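Local coordinates for d-3-phosphoglycerate dehydrogenase oxidoreductase protein (PDB 3GG9) that probably acts as an NAD-dependent D-3-phosphoglycerate dehydrogenase, oxidising 3-phospho-D-glycerate in the first step of serine synthesis, at the interface of chains A and B. Residues are numbered along the deposited sequence; one frame, centred on the assembly and turned at random. Chains: chain A/B, d-3-phosphoglycerate dehydrogenase oxidoreductase protein.

Contact 1: the interface of chains A and B. Residues chain A 278, 281, 298-300; chain B 133, 138-139.
B:Trp138 lies against A:Pro299, next to the histidine-glutamate pair of a D-isomer specific 2-hydroxyacid dehydrogenase. A:His300 is the catalytic histidine of this family, and A:Glu281 is its carboxylate partner.

Ring contacts come first. CB of A:Pro299 sits over one face of the six-membered ring of B:Trp138, 3.6 Å from the ring centroid and somewhat toward the rim. The far end of the indole points into chain A. Its CH2 is 3.7 Å from CG of A:Glu281 and 4.1 Å from CD2 of A:Phe278. CG of B:Trp138 is turned away from its own backbone N (chi1 177°), which sends the indole across the interface. CD2 of B:Leu133, on helix 126-134, adds a lighter contact with the backbone of A:Thr298 and A:Pro299.

A direct hydrogen bond comes from the side-chain amide of B:Gln139. NE2 of B:Gln139 donates to the carbonyl O of A:Pro299 at 2.9 Å. The bond is almost straight (177° at H) and runs nearly along the C=O axis. NE2 also lies 3.2 Å from O of A:His300, and water 1 joins the same two groups.

Within chain A, the carboxylate of A:Glu281 is gripped at both oxygens, which should limit rotation of the imidazole. OE1 takes ND1 of A:His300 at 2.6 Å through its syn lone pair, in the plane of the imidazole. OE2 takes the backbone N of A:Phe278 at 2.8 Å through its anti lone pair.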
# COMPACT_ATOMS: atom_id res chain seq x y z
N PHE A 278 15.38 5.41 9.77
CA PHE A 278 15.83 5.23 11.15
C PHE A 278 17.10 6.03 11.42
O PHE A 278 17.83 6.36 10.49
CB PHE A 278 16.12 3.75 11.39
CG PHE A 278 14.91 2.86 11.31
CD1 PHE A 278 14.24 2.48 12.48
CD2 PHE A 278 14.45 2.38 10.08
CE1 PHE A 278 13.13 1.64 12.42
CE2 PHE A 278 13.32 1.56 10.01
CZ PHE A 278 12.68 1.17 11.18
N GLU A 281 21.11 2.93 10.47
CA GLU A 281 20.77 1.98 9.42
C GLU A 281 22.10 1.33 9.02
O GLU A 281 23.13 2.00 9.02
CB GLU A 281 20.11 2.70 8.23
CG GLU A 281 18.69 3.26 8.54
CD GLU A 281 18.14 4.20 7.47
OE1 GLU A 281 18.72 4.27 6.38
OE2 GLU A 281 17.13 4.88 7.71
N THR A 298 9.35 0.17 7.05
CA THR A 298 10.04 -0.37 5.90
C THR A 298 11.49 0.06 5.96
O THR A 298 11.82 1.11 6.57
CB THR A 298 9.42 0.18 4.59
OG1 THR A 298 9.30 1.59 4.74
CG2 THR A 298 8.06 -0.44 4.38
N PRO A 299 12.38 -0.73 5.34
CA PRO A 299 13.81 -0.49 5.48
C PRO A 299 14.41 0.50 4.49
O PRO A 299 15.21 0.12 3.63
CB PRO A 299 14.41 -1.90 5.30
CG PRO A 299 13.48 -2.53 4.32
CD PRO A 299 12.11 -1.97 4.60
N HIS A 300 14.02 1.75 4.62
CA HIS A 300 14.56 2.83 3.81
C HIS A 300 14.54 2.51 2.32
O HIS A 300 15.59 2.56 1.67
CB HIS A 300 15.95 3.27 4.28
CG HIS A 300 16.30 4.68 3.90
ND1 HIS A 300 17.33 5.38 4.47
CD2 HIS A 300 15.72 5.52 3.01
CE1 HIS A 300 17.38 6.59 3.95
NE2 HIS A 300 16.42 6.69 3.04
N LEU B 133 12.16 -7.30 7.45
CA LEU B 133 12.78 -6.38 8.41
C LEU B 133 12.49 -6.84 9.83
O LEU B 133 13.40 -6.87 10.67
CB LEU B 133 12.37 -4.90 8.18
CG LEU B 133 12.88 -3.85 9.20
CD1 LEU B 133 14.39 -3.83 9.47
CD2 LEU B 133 12.43 -2.44 8.86
N TRP B 138 17.69 -6.74 6.52
CA TRP B 138 17.58 -5.36 6.15
C TRP B 138 17.49 -5.25 4.64
O TRP B 138 18.42 -5.63 3.92
CB TRP B 138 18.76 -4.55 6.65
CG TRP B 138 18.70 -3.12 6.20
CD1 TRP B 138 19.37 -2.57 5.15
CD2 TRP B 138 17.92 -2.07 6.78
NE1 TRP B 138 19.07 -1.25 5.04
CE2 TRP B 138 18.18 -0.91 6.03
CE3 TRP B 138 17.04 -1.99 7.87
CZ2 TRP B 138 17.59 0.32 6.32
CZ3 TRP B 138 16.45 -0.77 8.16
CH2 TRP B 138 16.73 0.37 7.38
N GLN B 139 16.36 -4.71 4.20
CA GLN B 139 16.16 -4.36 2.79
C GLN B 139 16.24 -5.60 1.92
O GLN B 139 16.98 -5.64 0.94
CB GLN B 139 17.13 -3.26 2.37
CG GLN B 139 16.57 -2.32 1.32
CD GLN B 139 17.53 -1.21 0.98
OE1 GLN B 139 18.42 -1.37 0.15
NE2 GLN B 139 17.35 -0.06 1.62
O HOH W 1 18.38 2.75 1.96

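Contact 2: the interface of chains A and B. Residues chain A 12, 58, 299-301, 304; chain B 129, 139.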
# COMPACT_ATOMS: atom_id res chain seq x y z
N GLN A 12 20.62 -5.84 -1.92
CA GLN A 12 19.93 -6.81 -2.77
C GLN A 12 20.67 -7.11 -4.07
O GLN A 12 20.09 -7.72 -4.97
CB GLN A 12 18.52 -6.31 -3.10
CG GLN A 12 17.60 -6.41 -1.93
CD GLN A 12 16.24 -5.76 -2.16
OE1 GLN A 12 16.09 -4.55 -2.01
NE2 GLN A 12 15.23 -6.59 -2.44
N ARG A 58 24.15 5.99 2.66
CA ARG A 58 24.35 4.72 3.37
C ARG A 58 25.71 4.59 4.09
O ARG A 58 25.81 3.89 5.12
CB ARG A 58 24.11 3.53 2.43
CG ARG A 58 22.66 3.41 1.92
CD ARG A 58 22.43 2.16 1.09
NE ARG A 58 21.11 2.20 0.47
CZ ARG A 58 20.67 1.41 -0.51
NH1 ARG A 58 21.41 0.46 -1.06
NH2 ARG A 58 19.46 1.59 -0.97
N PRO A 299 12.38 -0.73 5.34
CA PRO A 299 13.81 -0.49 5.48
C PRO A 299 14.41 0.50 4.49
O PRO A 299 15.21 0.12 3.63
CB PRO A 299 14.41 -1.90 5.30
CG PRO A 299 13.48 -2.53 4.32
CD PRO A 299 12.11 -1.97 4.60
N HIS A 300 14.02 1.75 4.62
CA HIS A 300 14.56 2.83 3.81
C HIS A 300 14.54 2.51 2.32
O HIS A 300 15.59 2.56 1.67
CB HIS A 300 15.95 3.27 4.28
CG HIS A 300 16.30 4.68 3.90
ND1 HIS A 300 17.33 5.38 4.47
CD2 HIS A 300 15.72 5.52 3.01
CE1 HIS A 300 17.38 6.59 3.95
NE2 HIS A 300 16.42 6.69 3.04
N ILE A 301 13.35 2.18 1.83
CA ILE A 301 13.14 1.79 0.40
C ILE A 301 12.55 2.90 -0.48
O ILE A 301 12.27 2.68 -1.67
CB ILE A 301 12.27 0.53 0.30
CG1 ILE A 301 10.94 0.70 1.08
CG2 ILE A 301 13.10 -0.68 0.79
CD1 ILE A 301 9.98 -0.51 1.03
N VAL A 304 14.73 2.96 -3.41
CA VAL A 304 15.04 1.61 -3.91
C VAL A 304 13.96 1.16 -4.90
O VAL A 304 12.94 0.61 -4.53
CB VAL A 304 15.29 0.58 -2.75
CG1 VAL A 304 15.80 -0.76 -3.28
CG2 VAL A 304 16.32 1.15 -1.81
N TYR B 129 9.03 -6.67 2.32
CA TYR B 129 10.08 -5.87 2.98
C TYR B 129 9.81 -5.72 4.47
O TYR B 129 10.73 -5.82 5.28
CB TYR B 129 10.21 -4.49 2.35
CG TYR B 129 11.12 -4.36 1.15
CD1 TYR B 129 12.48 -4.67 1.23
CD2 TYR B 129 10.61 -3.90 -0.07
CE1 TYR B 129 13.30 -4.53 0.13
CE2 TYR B 129 11.42 -3.77 -1.18
CZ TYR B 129 12.76 -4.07 -1.08
OH TYR B 129 13.55 -3.88 -2.19
N GLN B 139 16.36 -4.71 4.20
CA GLN B 139 16.16 -4.36 2.79
C GLN B 139 16.24 -5.60 1.92
O GLN B 139 16.98 -5.64 0.94
CB GLN B 139 17.13 -3.26 2.37
CG GLN B 139 16.57 -2.32 1.32
CD GLN B 139 17.53 -1.21 0.98
OE1 GLN B 139 18.42 -1.37 0.15
NE2 GLN B 139 17.35 -0.06 1.62
O HOH W 2 18.68 -3.15 -1.73
O HOH W 3 12.46 -1.68 -3.34
O HOH W 4 18.38 2.75 1.96
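The ring of B:Tyr129 carries A:Ile301 on one face. CG2 of the isoleucine stands over the ring centre, 3.8 Å from it. CD1 of the same side chain reaches CD2 of the ring at 3.6 Å. CG1 of A:Ile301 lies between the backbone N and the carbonyl carbon (chi1 54°), and this placement lets both branches touch the tyrosine. At the ring edge, in plane, are OE1 of A:Gln12 and the carbonyl carbon of B:Gln139.

The amide of A:Gln12 is turned 84° from the ring. The phenol OH of B:Tyr129 donates to OE1 of A:Gln12 at 2.6 Å, in the carbonyl plane and on a lone pair. Water 3 joins that OH to the backbone O of A:Val304. Water 2 links OE1 of A:Gln12 to OE1 of B:Gln139. CG2 of A:Val304 packs against the B:Gln139 amide, 3.9 Å from CD. The guanidinium of A:Arg58 approaches the same amide from the opposite direction, with NH2 3.3 Å from OE1 of B:Gln139.

B:Tyr129 belongs to helix 126-134, and B:Gln139 follows it in a loop. Their chain A partners sit on loops: one joins strand 295-297 to helix 306-324, and the others follow strands 4-7 and 51-54.

Contact 3: the interface of chains A and B. Residues chain A 113, 116-117, 178, 182; chain B 120, 181-182.
B:Phe182 stacks on A:Tyr178 at the apolar centre of this subunit contact. The ring centroids are 3.9 Å apart and the planes differ by 12°. CE1 of the phenylalanine stands over the middle of the tyrosine ring. CG of B:Phe182 is turned away from its carbonyl carbon (chi1 -81°), and the ring points from the end of helix 170-181 into chain A.

A:Trp116 meets the edge of that ring, with its CD1 3.5 Å from CZ of B:Phe182. The indole is itself backed by CB of A:Tyr178, which lies over one face. SD of B:Met120 comes to the indole edge in plane, 3.7 Å from CD1 of A:Trp116. CB of B:Met120 also rests on CB of A:Ala117 at 3.9 Å, so the two copies of helix 109-123 also touch at this alanine-methionine pair. A:Phe182 and B:Phe182 meet edge to edge, their CE2 atoms 4.0 Å apart.

The polar rim lies beyond the phenol. The carboxylate of A:Glu113 passes alongside the B:Phe182 ring, their planes 74° apart. Water 5 lies among three oxygens: OE2 of A:Glu113, the phenol OH of A:Tyr178 at 2.9 Å, and the backbone O of B:Phe182 at 2.8 Å.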
# COMPACT_ATOMS: atom_id res chain seq x y z
N GLU A 113 5.91 8.10 -4.35
CA GLU A 113 5.02 6.96 -4.51
C GLU A 113 5.15 6.05 -3.31
O GLU A 113 4.18 5.47 -2.85
CB GLU A 113 5.36 6.19 -5.76
CG GLU A 113 4.97 7.01 -7.00
CD GLU A 113 4.92 6.20 -8.27
OE1 GLU A 113 5.13 4.98 -8.20
OE2 GLU A 113 4.64 6.78 -9.35
N TRP A 116 3.09 7.28 -0.40
CA TRP A 116 1.68 6.97 -0.58
C TRP A 116 1.36 5.50 -0.41
O TRP A 116 0.30 5.16 0.09
CB TRP A 116 1.18 7.42 -1.98
CG TRP A 116 -0.28 7.70 -1.89
CD1 TRP A 116 -1.29 6.94 -2.38
CD2 TRP A 116 -0.90 8.78 -1.18
NE1 TRP A 116 -2.52 7.51 -2.06
CE2 TRP A 116 -2.30 8.64 -1.32
CE3 TRP A 116 -0.40 9.88 -0.46
CZ2 TRP A 116 -3.20 9.54 -0.76
CZ3 TRP A 116 -1.30 10.77 0.11
CH2 TRP A 116 -2.68 10.61 -0.05
N ALA A 117 2.29 4.64 -0.80
CA ALA A 117 2.15 3.20 -0.63
C ALA A 117 2.03 2.92 0.86
O ALA A 117 1.22 2.10 1.28
CB ALA A 117 3.38 2.48 -1.24
N TYR A 178 -1.49 13.56 -4.79
CA TYR A 178 -2.13 12.27 -4.55
C TYR A 178 -3.33 12.39 -3.61
O TYR A 178 -4.39 11.77 -3.84
CB TYR A 178 -1.12 11.26 -3.97
CG TYR A 178 0.10 10.99 -4.83
CD1 TYR A 178 1.30 10.61 -4.25
CD2 TYR A 178 0.05 11.08 -6.24
CE1 TYR A 178 2.43 10.33 -5.03
CE2 TYR A 178 1.17 10.82 -7.02
CZ TYR A 178 2.36 10.43 -6.40
OH TYR A 178 3.48 10.16 -7.16
N PHE A 182 -7.26 11.55 -4.33
CA PHE A 182 -8.09 10.66 -3.52
C PHE A 182 -9.28 11.34 -2.84
O PHE A 182 -10.05 10.68 -2.13
CB PHE A 182 -7.23 9.86 -2.50
CG PHE A 182 -6.63 8.61 -3.10
CD1 PHE A 182 -7.22 7.37 -2.87
CD2 PHE A 182 -5.54 8.67 -3.96
CE1 PHE A 182 -6.72 6.21 -3.47
CE2 PHE A 182 -5.04 7.49 -4.58
CZ PHE A 182 -5.64 6.27 -4.31
N MET B 120 -0.24 -0.65 -4.90
CA MET B 120 0.96 0.02 -4.37
C MET B 120 1.79 -0.88 -3.47
O MET B 120 3.02 -0.92 -3.60
CB MET B 120 0.60 1.34 -3.70
CG MET B 120 0.04 2.36 -4.69
SD MET B 120 0.14 4.07 -4.16
CE MET B 120 1.82 4.38 -4.64
N ALA B 181 -3.93 9.87 -11.91
CA ALA B 181 -3.28 10.69 -10.88
C ALA B 181 -1.82 10.33 -10.62
O ALA B 181 -1.02 11.20 -10.29
CB ALA B 181 -4.06 10.64 -9.59
N PHE B 182 -1.47 9.06 -10.79
CA PHE B 182 -0.09 8.66 -10.65
C PHE B 182 0.73 8.71 -11.94
O PHE B 182 1.88 8.32 -11.96
CB PHE B 182 -0.02 7.26 -10.00
CG PHE B 182 -0.19 7.31 -8.52
CD1 PHE B 182 0.93 7.26 -7.70
CD2 PHE B 182 -1.45 7.49 -7.95
CE1 PHE B 182 0.77 7.35 -6.30
CE2 PHE B 182 -1.61 7.59 -6.56
CZ PHE B 182 -0.50 7.51 -5.75
O HOH W 5 3.55 8.98 -9.79

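Contact 4: the interface of chains A and B. Residues chain A 109-110, 113, 305; chain B 124, 157-158.
The first turns of helix 109-123 in chain A receive B:Val157 and B:Leu158, from the loop before strand 162-166 of chain B. In D-isomer specific 2-hydroxyacid dehydrogenases this strand opens the NAD-binding fold.

Two carboxylates of chain A take neighbouring backbone N-H groups of the loop. OE1 of A:Glu113 accepts from N of B:Leu158 at 2.8 Å, through its syn lone pair. OE2 of A:Glu305 accepts from N of B:Val157 at 2.9 Å. This second donor comes from above the carboxylate, 57° out of its plane. A:Glu305 bends at its second torsion (chi2 -83°), which folds the carboxylate back toward B:Val157. The loop backbone is thus held at two successive residues.

The side chain of B:Val157 packs between these groups. Its CG1 is 3.6 Å from CD of A:Glu305 and 3.7 Å from CA of A:Ala110.

B:Arg124 comes just after the equivalent helix of its own chain. Its side chain bends twice before NH1 donates to the backbone O of A:Ala110 at 2.9 Å. The donor is tilted 24° from the carbonyl plane. CB of A:Glu305 lies over one face of the guanidinium. Water 6, at its edge, lies 3.1 Å from NH1 of B:Arg124 and links it to OE1 of A:Glu113. That carboxylate does not touch the guanidinium; NH1 of B:Arg124 and OE1 of A:Glu113 are 4.9 Å apart, and the opposite charges may still attract.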
# COMPACT_ATOMS: atom_id res chain seq x y z
N VAL A 109 10.02 11.15 -7.64
CA VAL A 109 8.88 10.28 -7.92
C VAL A 109 8.85 9.00 -7.09
O VAL A 109 7.81 8.69 -6.52
CB VAL A 109 8.80 9.94 -9.41
CG1 VAL A 109 7.58 9.04 -9.70
CG2 VAL A 109 8.72 11.25 -10.21
N ALA A 110 9.96 8.26 -7.04
CA ALA A 110 10.03 7.00 -6.24
C ALA A 110 9.76 7.17 -4.75
O ALA A 110 8.98 6.39 -4.19
CB ALA A 110 11.35 6.26 -6.46
N GLU A 113 5.91 8.10 -4.35
CA GLU A 113 5.02 6.96 -4.51
C GLU A 113 5.15 6.05 -3.31
O GLU A 113 4.18 5.47 -2.85
CB GLU A 113 5.36 6.19 -5.76
CG GLU A 113 4.97 7.01 -7.00
CD GLU A 113 4.92 6.20 -8.27
OE1 GLU A 113 5.13 4.98 -8.20
OE2 GLU A 113 4.64 6.78 -9.35
N GLU A 305 14.19 1.46 -6.17
CA GLU A 305 13.19 1.23 -7.18
C GLU A 305 13.96 1.15 -8.50
O GLU A 305 14.94 1.88 -8.68
CB GLU A 305 12.17 2.38 -7.16
CG GLU A 305 11.02 2.29 -8.16
CD GLU A 305 11.36 2.79 -9.55
OE1 GLU A 305 11.95 3.90 -9.65
OE2 GLU A 305 11.02 2.09 -10.54
N ARG B 124 5.62 -2.04 -4.60
CA ARG B 124 6.77 -1.73 -3.78
C ARG B 124 7.18 -2.84 -2.81
O ARG B 124 8.03 -2.59 -1.95
CB ARG B 124 6.52 -0.44 -3.03
CG ARG B 124 6.47 0.79 -3.96
CD ARG B 124 7.74 0.91 -4.85
NE ARG B 124 8.87 1.50 -4.12
CZ ARG B 124 9.20 2.78 -4.17
NH1 ARG B 124 8.51 3.64 -4.92
NH2 ARG B 124 10.19 3.22 -3.46
N VAL B 157 8.18 1.95 -9.98
CA VAL B 157 7.26 3.10 -10.01
C VAL B 157 6.07 2.87 -10.93
O VAL B 157 6.11 2.06 -11.86
CB VAL B 157 7.91 4.50 -10.36
CG1 VAL B 157 8.65 5.11 -9.15
CG2 VAL B 157 8.75 4.44 -11.62
N LEU B 158 5.00 3.60 -10.66
CA LEU B 158 3.78 3.45 -11.41
C LEU B 158 3.80 4.40 -12.59
O LEU B 158 3.35 4.05 -13.68
CB LEU B 158 2.59 3.76 -10.49
CG LEU B 158 2.41 2.82 -9.27
CD1 LEU B 158 1.18 3.28 -8.54
CD2 LEU B 158 2.23 1.38 -9.75
O HOH W 6 6.06 3.15 -6.75

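Contacts 1 and 2 are neighbours, their C-alpha centres about 5 Å apart, and share A:Pro299, A:His300 and B:Gln139. Contacts 3 and 4 lie about 9 Å apart and share A:Glu113. Contact 4 is about 13 Å from contact 2; contact 3 is about 21 Å from contact 1. The set spans from the catalytic A:His300 in contacts 1 and 2 to the contact of A:Phe182 with B:Phe182 in contact 3. Helix 109-123 serves contacts 3 and 4, and helix 126-134 serves contacts 1 and 2. Two-fold symmetry repeats each contact, and the interface probably corresponds to the dimer common in this family, with each subunit bordering its partner's active site.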